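Local coordinates for protein ribonuclease S-3 (Pyrus pyrifolia, PDB 1IQQ) that cleaves RNA as a pistil ribonuclease of the T2 family and serves the gametophytic self-incompatibility by which the pear rejects its own pollen, at residues Q9-V14 / L29-G34; T20-P25 / P69-R74; K152-K157 / S189-P194. One frame throughout, in Å; residues are numbered along the deposited sequence.

Contact 1 (Q9-V14 / L29-G34); sequences QYQLAV and LFTVHG
Gln9 and Thr31 face each other as an antiparallel hydrogen-bonded pair: Gln9 N gives a nearly straight bond to Thr31 O (2.8 Å, 165° at the hydrogen), and Thr31 N returns one to Gln9 O. One step on, Tyr10 and Phe30 form a non-hydrogen-bonded pair, and Gln11 N then bonds Leu29 O just as the chain turns into its short helix.

The end of the Gln9 side chain reaches His33 of the partner strand, crossing it at about a right angle. Its CB comes within 4.2 Å of His33 CB; CG, set between the backbone N and the carbonyl carbon (chi1 64°), packs 3.7 Å from Thr31 O. CD nears CB and ND1 of His33; the amide and imidazole planes are 64° apart. At the tip, NE2 is 3.2 Å from His33 ND1, but the angle is too poor for a hydrogen bond. A water donates to Gln9 OE1 and accepts a weak bond from His33 ND1, bridging the two tips. His33 is the proton donor of catalysis, and by similarity both residues bind the RNA 3'-phosphate.

Gln11 NE2 donates to Thr31 OG1 (2.9 Å), which lies almost in the amide plane. On the sheet face opposite Gln9 and Thr31, Tyr10 CB sits over the centre of the Phe30 ring, 3.8 Å from its centroid, a CH-pi contact, while the two rings barely overlap.

Tyr10 also bonds strand 161-171 through its backbone, and Phe30 packs on that strand and on helix 117-123; Thr31 and Val32 lean on helix 99-112.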
loop_
_atom_site.group_PDB
_atom_site.type_symbol
_atom_site.label_atom_id
_atom_site.label_comp_id
_atom_site.label_asym_id
_atom_site.label_seq_id
_atom_site.Cartn_x
_atom_site.Cartn_y
_atom_site.Cartn_z
ATOM N N GLN A 9 -2.690 2.853 -1.364
ATOM C CA GLN A 9 -4.148 3.002 -1.660
ATOM C C GLN A 9 -4.430 4.347 -2.234
ATOM O O GLN A 9 -3.870 5.351 -1.755
ATOM C CB GLN A 9 -4.965 2.780 -0.361
ATOM C CG GLN A 9 -4.673 3.838 0.725
ATOM C CD GLN A 9 -5.353 3.554 2.036
ATOM O OE1 GLN A 9 -5.051 4.234 3.049
ATOM N NE2 GLN A 9 -6.254 2.601 2.068
ATOM N N TYR A 10 -5.273 4.402 -3.281
ATOM C CA TYR A 10 -5.643 5.662 -3.944
ATOM C C TYR A 10 -6.802 6.252 -3.143
ATOM O O TYR A 10 -7.890 5.692 -3.133
ATOM C CB TYR A 10 -6.055 5.285 -5.374
ATOM C CG TYR A 10 -6.517 6.474 -6.173
ATOM C CD1 TYR A 10 -5.808 7.648 -6.201
ATOM C CD2 TYR A 10 -7.657 6.401 -6.954
ATOM C CE1 TYR A 10 -6.189 8.749 -6.986
ATOM C CE2 TYR A 10 -8.064 7.454 -7.736
ATOM C CZ TYR A 10 -7.350 8.649 -7.760
ATOM O OH TYR A 10 -7.779 9.782 -8.476
ATOM N N GLN A 11 -6.503 7.351 -2.438
ATOM C CA GLN A 11 -7.470 7.868 -1.467
ATOM C C GLN A 11 -8.873 8.142 -2.024
ATOM O O GLN A 11 -9.833 7.810 -1.354
ATOM C CB GLN A 11 -6.894 9.153 -0.839
ATOM C CG GLN A 11 -5.570 8.946 -0.115
ATOM C CD GLN A 11 -5.119 10.236 0.539
ATOM O OE1 GLN A 11 -5.845 11.263 0.528
ATOM N NE2 GLN A 11 -3.940 10.214 1.136
ATOM N N LEU A 12 -8.933 8.718 -3.221
ATOM C CA LEU A 12 -10.241 9.043 -3.828
ATOM C C LEU A 12 -11.094 7.808 -3.921
ATOM O O LEU A 12 -12.300 7.825 -3.597
ATOM C CB LEU A 12 -10.044 9.645 -5.225
ATOM C CG LEU A 12 -11.299 10.257 -5.855
ATOM C CD1 LEU A 12 -11.548 11.701 -5.254
ATOM C CD2 LEU A 12 -11.104 10.429 -7.333
ATOM N N ALA A 13 -10.503 6.682 -4.306
ATOM C CA ALA A 13 -11.268 5.463 -4.415
ATOM C C ALA A 13 -11.572 4.790 -3.088
ATOM O O ALA A 13 -12.657 4.200 -2.875
ATOM C CB ALA A 13 -10.512 4.474 -5.361
ATOM N N VAL A 14 -10.629 4.826 -2.156
ATOM C CA VAL A 14 -10.859 4.260 -0.829
ATOM C C VAL A 14 -12.093 4.929 -0.210
ATOM O O VAL A 14 -12.912 4.249 0.404
ATOM C CB VAL A 14 -9.641 4.552 0.119
ATOM C CG1 VAL A 14 -9.898 4.067 1.545
ATOM C CG2 VAL A 14 -8.398 3.835 -0.448
ATOM N N LEU A 29 -4.306 10.882 -4.637
ATOM C CA LEU A 29 -2.970 10.385 -4.398
ATOM C C LEU A 29 -2.990 8.977 -3.805
ATOM O O LEU A 29 -3.922 8.601 -3.092
ATOM C CB LEU A 29 -2.226 11.263 -3.360
ATOM C CG LEU A 29 -1.844 12.647 -3.913
ATOM C CD1 LEU A 29 -1.342 13.540 -2.779
ATOM C CD2 LEU A 29 -0.775 12.536 -4.948
ATOM N N PHE A 30 -1.913 8.244 -4.115
ATOM C CA PHE A 30 -1.666 6.937 -3.455
ATOM C C PHE A 30 -0.811 7.213 -2.211
ATOM O O PHE A 30 0.248 7.808 -2.357
ATOM C CB PHE A 30 -0.859 6.014 -4.411
ATOM C CG PHE A 30 -1.724 5.198 -5.375
ATOM C CD1 PHE A 30 -2.082 5.660 -6.646
ATOM C CD2 PHE A 30 -2.139 3.936 -4.995
ATOM C CE1 PHE A 30 -2.831 4.857 -7.525
ATOM C CE2 PHE A 30 -2.878 3.125 -5.839
ATOM C CZ PHE A 30 -3.216 3.589 -7.097
ATOM N N THR A 31 -1.312 6.804 -1.066
ATOM C CA THR A 31 -0.525 6.856 0.159
ATOM C C THR A 31 -0.477 5.452 0.736
ATOM O O THR A 31 -1.107 4.480 0.241
ATOM C CB THR A 31 -1.078 7.872 1.182
ATOM O OG1 THR A 31 -2.482 7.714 1.387
ATOM C CG2 THR A 31 -0.801 9.309 0.618
ATOM N N VAL A 32 0.288 5.251 1.817
ATOM C CA VAL A 32 0.452 3.932 2.321
ATOM C C VAL A 32 -0.739 3.282 3.021
ATOM O O VAL A 32 -1.490 3.958 3.760
ATOM C CB VAL A 32 1.689 3.942 3.312
ATOM C CG1 VAL A 32 1.839 2.530 4.017
ATOM C CG2 VAL A 32 2.992 4.346 2.566
ATOM N N HIS A 33 -1.001 1.999 2.693
ATOM C CA HIS A 33 -2.010 1.208 3.409
ATOM C C HIS A 33 -1.354 0.181 4.316
ATOM O O HIS A 33 -1.903 -0.175 5.359
ATOM C CB HIS A 33 -2.924 0.481 2.432
ATOM C CG HIS A 33 -3.924 -0.436 3.065
ATOM N ND1 HIS A 33 -5.121 0.005 3.597
ATOM C CD2 HIS A 33 -3.900 -1.775 3.253
ATOM C CE1 HIS A 33 -5.794 -1.024 4.087
ATOM N NE2 HIS A 33 -5.076 -2.118 3.891
ATOM N N GLY A 34 -0.206 -0.364 3.937
ATOM C CA GLY A 34 0.448 -1.283 4.830
ATOM C C GLY A 34 1.822 -1.689 4.361
ATOM O O GLY A 34 2.173 -1.583 3.165
HETATM O O HOH W 1 -5.662 2.423 5.709
#

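Contact 2 (T20-P25 / P69-R74); sequences TLCKDP and PNVFDR
Lys23 N and Phe72 O make one of the two direct hydrogen bonds between the loops 20-25 and 69-74, at 2.8 Å and 170° at the hydrogen. The other joins backbone to side chain: Arg74 N donates to Asp24 OD2 (2.7 Å), meeting the oxygen nearly along its C-O bond. Asp24 OD2 also lies 3.4 Å from Arg74 CB. Within 69-74, Asn70 OD1 accepts from Phe72 N, an Asx turn.

Three waters extend the polar set. One donates to both Asp24 O and Val71 O, a second to Asp24 OD2 and Asn70 O, and a third to Asp24 OD1 and Asp73 OD1. Asp73 OD1 is also hydrogen-bonded to Thr75 OG1.

The ring of Phe72 gathers the non-hydrogen-bonded contacts. Cys22 SG, in a disulfide with Cys15, lies obliquely to it, 4.3 Å from the centroid and 33° off the normal, a sulfur-aromatic contact. Thr20 CG2 reaches Phe72 CD1 at 3.6 Å, and the carbonyl oxygen of Leu21 lies at the ring edge, near its plane.

Charge is present without a salt bridge between the loops. Lys23 lays CD 3.6 Å from Asp73 OD2, yet its chain bends at the last torsion and NZ stays 5.2 Å from that oxygen. Asp24 OD2 receives a backbone N-H and a water, while the Arg74 guanidinium forms a long, weak ion pair with Glu65. The chemistry therefore implies that one backbone N-H and shared waters, more than paired charges, hold the Asp24 carboxylate. Asp24 OD2 and Asp73 OD1 are 4.7 Å apart, like charges whose repulsion the bridging water, donating to Asp24 OD1 and Asp73 OD1, would probably ease.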
loop_
_atom_site.group_PDB
_atom_site.type_symbol
_atom_site.label_atom_id
_atom_site.label_comp_id
_atom_site.label_asym_id
_atom_site.label_seq_id
_atom_site.Cartn_x
_atom_site.Cartn_y
_atom_site.Cartn_z
ATOM N N THR A 20 -18.386 3.321 5.304
ATOM C CA THR A 20 -17.663 4.207 6.224
ATOM C C THR A 20 -17.236 5.437 5.448
ATOM O O THR A 20 -16.533 5.409 4.453
ATOM C CB THR A 20 -16.463 3.551 6.918
ATOM O OG1 THR A 20 -16.925 2.441 7.717
ATOM C CG2 THR A 20 -15.774 4.552 7.819
ATOM N N LEU A 21 -17.761 6.529 5.924
ATOM C CA LEU A 21 -17.497 7.790 5.310
ATOM C C LEU A 21 -16.055 8.269 5.622
ATOM O O LEU A 21 -15.578 8.000 6.708
ATOM C CB LEU A 21 -18.491 8.744 5.950
ATOM C CG LEU A 21 -18.471 10.180 5.522
ATOM C CD1 LEU A 21 -19.347 10.301 4.335
ATOM C CD2 LEU A 21 -18.989 11.096 6.623
ATOM N N CYS A 22 -15.366 8.916 4.680
ATOM C CA CYS A 22 -14.088 9.604 4.973
ATOM C C CYS A 22 -14.526 10.965 5.494
ATOM O O CYS A 22 -15.146 11.718 4.754
ATOM C CB CYS A 22 -13.273 9.826 3.699
ATOM S SG CYS A 22 -12.545 8.216 3.233
ATOM N N LYS A 23 -14.189 11.298 6.742
ATOM C CA LYS A 23 -14.615 12.574 7.313
ATOM C C LYS A 23 -13.729 13.697 6.745
ATOM O O LYS A 23 -14.086 14.894 6.756
ATOM C CB LYS A 23 -14.507 12.529 8.856
ATOM C CG LYS A 23 -15.390 11.559 9.620
ATOM C CD LYS A 23 -15.046 11.695 11.104
ATOM C CE LYS A 23 -15.964 10.911 12.007
ATOM N NZ LYS A 23 -17.373 11.327 11.852
ATOM N N ASP A 24 -12.529 13.329 6.264
ATOM C CA ASP A 24 -11.609 14.308 5.710
ATOM C C ASP A 24 -11.642 14.142 4.151
ATOM O O ASP A 24 -11.771 13.012 3.646
ATOM C CB ASP A 24 -10.161 14.031 6.203
ATOM C CG ASP A 24 -10.053 13.930 7.728
ATOM O OD1 ASP A 24 -10.649 14.769 8.434
ATOM O OD2 ASP A 24 -9.382 12.994 8.225
ATOM N N PRO A 25 -11.535 15.238 3.394
ATOM C CA PRO A 25 -11.576 15.131 1.925
ATOM C C PRO A 25 -10.327 14.419 1.391
ATOM O O PRO A 25 -9.219 14.804 1.729
ATOM C CB PRO A 25 -11.693 16.568 1.483
ATOM C CG PRO A 25 -10.899 17.318 2.594
ATOM C CD PRO A 25 -11.225 16.601 3.863
ATOM N N PRO A 69 -1.612 8.572 6.094
ATOM C CA PRO A 69 -2.785 9.010 6.894
ATOM C C PRO A 69 -3.858 7.935 7.042
ATOM O O PRO A 69 -3.985 7.041 6.224
ATOM C CB PRO A 69 -3.359 10.160 6.046
ATOM C CG PRO A 69 -2.954 9.730 4.587
ATOM C CD PRO A 69 -1.528 9.288 4.801
ATOM N N ASN A 70 -4.657 8.023 8.112
ATOM C CA ASN A 70 -5.892 7.243 8.259
ATOM C C ASN A 70 -6.838 8.161 7.463
ATOM O O ASN A 70 -7.217 9.256 7.915
ATOM C CB ASN A 70 -6.338 7.240 9.750
ATOM C CG ASN A 70 -7.664 6.604 9.946
ATOM O OD1 ASN A 70 -8.448 6.487 9.014
ATOM N ND2 ASN A 70 -7.967 6.249 11.188
ATOM N N VAL A 71 -7.167 7.748 6.244
ATOM C CA VAL A 71 -7.986 8.547 5.365
ATOM C C VAL A 71 -9.420 8.750 5.834
ATOM O O VAL A 71 -10.071 9.701 5.375
ATOM C CB VAL A 71 -8.004 7.928 3.928
ATOM C CG1 VAL A 71 -6.595 7.923 3.385
ATOM C CG2 VAL A 71 -8.567 6.544 3.951
ATOM N N PHE A 72 -9.906 7.894 6.710
ATOM C CA PHE A 72 -11.292 8.016 7.195
ATOM C C PHE A 72 -11.416 9.093 8.275
ATOM O O PHE A 72 -12.466 9.793 8.336
ATOM C CB PHE A 72 -11.768 6.666 7.758
ATOM C CG PHE A 72 -11.814 5.596 6.701
ATOM C CD1 PHE A 72 -12.943 5.482 5.887
ATOM C CD2 PHE A 72 -10.739 4.778 6.475
ATOM C CE1 PHE A 72 -12.999 4.568 4.846
ATOM C CE2 PHE A 72 -10.768 3.831 5.409
ATOM C CZ PHE A 72 -11.906 3.742 4.602
ATOM N N ASP A 73 -10.381 9.273 9.095
ATOM C CA ASP A 73 -10.452 10.262 10.202
ATOM C C ASP A 73 -9.036 10.447 10.732
ATOM O O ASP A 73 -8.527 9.567 11.480
ATOM C CB ASP A 73 -11.384 9.735 11.286
ATOM C CG ASP A 73 -11.615 10.732 12.429
ATOM O OD1 ASP A 73 -10.961 11.780 12.466
ATOM O OD2 ASP A 73 -12.460 10.406 13.275
ATOM N N ARG A 74 -8.433 11.556 10.335
ATOM C CA ARG A 74 -7.065 11.847 10.748
ATOM C C ARG A 74 -6.897 11.998 12.275
ATOM O O ARG A 74 -5.782 11.881 12.799
ATOM C CB ARG A 74 -6.542 13.083 10.038
ATOM C CG ARG A 74 -7.174 14.406 10.481
ATOM C CD ARG A 74 -6.476 15.570 9.788
ATOM N NE ARG A 74 -5.035 15.342 9.827
ATOM C CZ ARG A 74 -4.141 15.865 8.982
ATOM N NH1 ARG A 74 -4.518 16.688 7.989
ATOM N NH2 ARG A 74 -2.862 15.530 9.113
HETATM O O HOH W 2 -9.664 11.330 3.208
HETATM O O HOH W 3 -7.500 11.792 6.858
HETATM O O HOH W 4 -11.019 14.512 11.081
#

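Contact 3 (K152-K157 / S189-P194); sequences KLKCQK and SPHYCP
Cys155 N donates to His191 O at 2.9 Å and 176° at the hydrogen, the donor standing above the carbonyl plane, where strand 152-158 meets the type I beta turn from Ser189 to Tyr192 at 128° between the segment directions. A disulfide ties this strand, an antiparallel neighbour of strand 161-171 in the sheet of the RNase T2 fold, to the loop before strand 198-199. An ST turn, His191 N to Ser189 OG, lies within the loop, and a water links Lys157 N with Pro190 O.

On the side of the strand away from the disulfide, Lys154 runs extended beside His191, both side chains pointing the same way, with NZ above one face of the imidazole, offset toward the rim. Lys154 CE lies 3.7 Å from His191 CG. An alanine here would probably leave that side of the His191 ring without its aliphatic cover and the ring freer to turn.

Cys155 SG and Cys193 SG are bonded at 2.1 Å with chi3 99°. Leu135 of helix 135-143 touches both Leu153 and Cys193, and Leu153 CB packs 3.7 Å from Cys193 SG.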
loop_
_atom_site.group_PDB
_atom_site.type_symbol
_atom_site.label_atom_id
_atom_site.label_comp_id
_atom_site.label_asym_id
_atom_site.label_seq_id
_atom_site.Cartn_x
_atom_site.Cartn_y
_atom_site.Cartn_z
ATOM N N LYS A 152 0.665 -6.490 -7.297
ATOM C CA LYS A 152 -0.666 -7.028 -7.016
ATOM C C LYS A 152 -1.596 -5.814 -6.989
ATOM O O LYS A 152 -1.370 -4.791 -6.251
ATOM C CB LYS A 152 -0.690 -7.782 -5.681
ATOM C CG LYS A 152 -2.131 -8.229 -5.311
ATOM C CD LYS A 152 -2.089 -9.249 -4.151
ATOM C CE LYS A 152 -3.545 -9.647 -3.770
ATOM N NZ LYS A 152 -3.414 -10.685 -2.674
ATOM N N LEU A 153 -2.688 -5.897 -7.778
ATOM C CA LEU A 153 -3.640 -4.788 -7.879
ATOM C C LEU A 153 -4.993 -5.150 -7.267
ATOM O O LEU A 153 -5.437 -6.297 -7.338
ATOM C CB LEU A 153 -3.852 -4.424 -9.337
ATOM C CG LEU A 153 -2.940 -3.369 -9.962
ATOM C CD1 LEU A 153 -1.498 -3.824 -9.854
ATOM C CD2 LEU A 153 -3.314 -3.194 -11.424
ATOM N N LYS A 154 -5.651 -4.131 -6.717
ATOM C CA LYS A 154 -7.003 -4.276 -6.146
ATOM C C LYS A 154 -7.868 -3.228 -6.804
ATOM O O LYS A 154 -7.479 -2.056 -6.912
ATOM C CB LYS A 154 -7.002 -3.984 -4.640
ATOM C CG LYS A 154 -8.406 -4.181 -4.076
ATOM C CD LYS A 154 -8.403 -3.945 -2.533
ATOM C CE LYS A 154 -9.638 -4.501 -1.869
ATOM N NZ LYS A 154 -9.346 -4.536 -0.384
ATOM N N CYS A 155 -9.064 -3.646 -7.235
ATOM C CA CYS A 155 -10.038 -2.733 -7.850
ATOM C C CYS A 155 -11.388 -2.880 -7.087
ATOM O O CYS A 155 -11.514 -3.746 -6.224
ATOM C CB CYS A 155 -10.287 -3.119 -9.299
ATOM S SG CYS A 155 -8.927 -2.618 -10.406
ATOM N N GLN A 156 -12.347 -2.005 -7.418
ATOM C CA GLN A 156 -13.682 -2.171 -6.826
ATOM C C GLN A 156 -14.690 -1.783 -7.873
ATOM O O GLN A 156 -14.442 -0.915 -8.725
ATOM C CB GLN A 156 -13.873 -1.273 -5.589
ATOM C CG GLN A 156 -13.724 0.181 -5.884
ATOM C CD GLN A 156 -13.652 1.028 -4.603
ATOM O OE1 GLN A 156 -13.567 0.482 -3.541
ATOM N NE2 GLN A 156 -13.635 2.352 -4.748
ATOM N N LYS A 157 -15.875 -2.418 -7.828
ATOM C CA LYS A 157 -16.919 -2.063 -8.788
ATOM C C LYS A 157 -18.007 -1.215 -8.103
ATOM O O LYS A 157 -18.486 -1.572 -7.047
ATOM C CB LYS A 157 -17.586 -3.290 -9.398
ATOM C CG LYS A 157 -18.571 -2.889 -10.520
ATOM C CD LYS A 157 -18.957 -4.086 -11.378
ATOM C CE LYS A 157 -20.203 -3.743 -12.204
ATOM N NZ LYS A 157 -20.730 -4.973 -12.848
ATOM N N SER A 189 -13.581 -12.640 -7.736
ATOM C CA SER A 189 -13.616 -11.736 -6.614
ATOM C C SER A 189 -14.017 -10.303 -6.966
ATOM O O SER A 189 -13.673 -9.766 -8.022
ATOM C CB SER A 189 -12.263 -11.693 -5.996
ATOM O OG SER A 189 -12.262 -10.693 -4.985
ATOM N N PRO A 190 -14.773 -9.666 -6.086
ATOM C CA PRO A 190 -15.149 -8.299 -6.373
ATOM C C PRO A 190 -13.907 -7.368 -6.191
ATOM O O PRO A 190 -14.014 -6.177 -6.534
ATOM C CB PRO A 190 -16.282 -8.046 -5.351
ATOM C CG PRO A 190 -15.963 -8.953 -4.271
ATOM C CD PRO A 190 -15.565 -10.229 -4.967
ATOM N N HIS A 191 -12.751 -7.877 -5.715
ATOM C CA HIS A 191 -11.526 -7.078 -5.588
ATOM C C HIS A 191 -10.627 -7.201 -6.815
ATOM O O HIS A 191 -9.638 -6.503 -6.984
ATOM C CB HIS A 191 -10.747 -7.529 -4.396
ATOM C CG HIS A 191 -11.559 -7.430 -3.154
ATOM N ND1 HIS A 191 -11.695 -8.465 -2.244
ATOM C CD2 HIS A 191 -12.385 -6.448 -2.741
ATOM C CE1 HIS A 191 -12.576 -8.115 -1.318
ATOM N NE2 HIS A 191 -13.014 -6.897 -1.601
ATOM N N TYR A 192 -11.018 -8.080 -7.744
ATOM C CA TYR A 192 -10.215 -8.330 -8.942
ATOM C C TYR A 192 -10.249 -7.199 -9.921
ATOM O O TYR A 192 -11.333 -6.555 -10.160
ATOM C CB TYR A 192 -10.753 -9.622 -9.621
ATOM C CG TYR A 192 -10.311 -9.876 -11.066
ATOM C CD1 TYR A 192 -9.098 -10.548 -11.338
ATOM C CD2 TYR A 192 -11.140 -9.543 -12.105
ATOM C CE1 TYR A 192 -8.774 -10.878 -12.688
ATOM C CE2 TYR A 192 -10.831 -9.870 -13.439
ATOM C CZ TYR A 192 -9.642 -10.528 -13.686
ATOM O OH TYR A 192 -9.345 -10.795 -14.998
ATOM N N CYS A 193 -9.109 -6.927 -10.540
ATOM C CA CYS A 193 -9.072 -5.905 -11.585
ATOM C C CYS A 193 -9.219 -6.569 -12.962
ATOM O O CYS A 193 -8.414 -7.377 -13.329
ATOM C CB CYS A 193 -7.718 -5.152 -11.591
ATOM S SG CYS A 193 -7.473 -4.049 -10.163
ATOM N N PRO A 194 -10.237 -6.184 -13.730
ATOM C CA PRO A 194 -10.437 -6.790 -15.047
ATOM C C PRO A 194 -9.436 -6.285 -16.062
ATOM O O PRO A 194 -8.745 -5.282 -15.847
ATOM C CB PRO A 194 -11.847 -6.368 -15.381
ATOM C CG PRO A 194 -11.983 -4.859 -14.711
ATOM C CD PRO A 194 -11.200 -5.084 -13.422
HETATM O O HOH W 5 -6.761 -7.948 -9.472
HETATM O O HOH W 6 -16.160 -4.547 -6.002
#

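Overall arrangement
Contacts 1 and 2 interlock along the chain, their segments alternating, whereas contact 3 follows both. The centres of contacts 1 and 2 lie 11 Å apart, and the two touch through helix 11-14: Val14 packs on Val71 and Phe72, and Gln11 on Pro69 and Val71. Contact 3, centred 14 Å from the centre of contact 1, shares its sheet, with strand 161-171 running between strands 3-10 and 152-158; Gln156 NE2, bonded to Glu163, also probably donates to Ala13 O. The centres of contacts 2 and 3 are 22 Å apart, and the two do not touch. Contact 1 thus carries catalytic His33 in the middle, with the loop of Asn70 and Val71, RNA-binding by similarity, on one side and the Cys155-Cys193 disulfide on another.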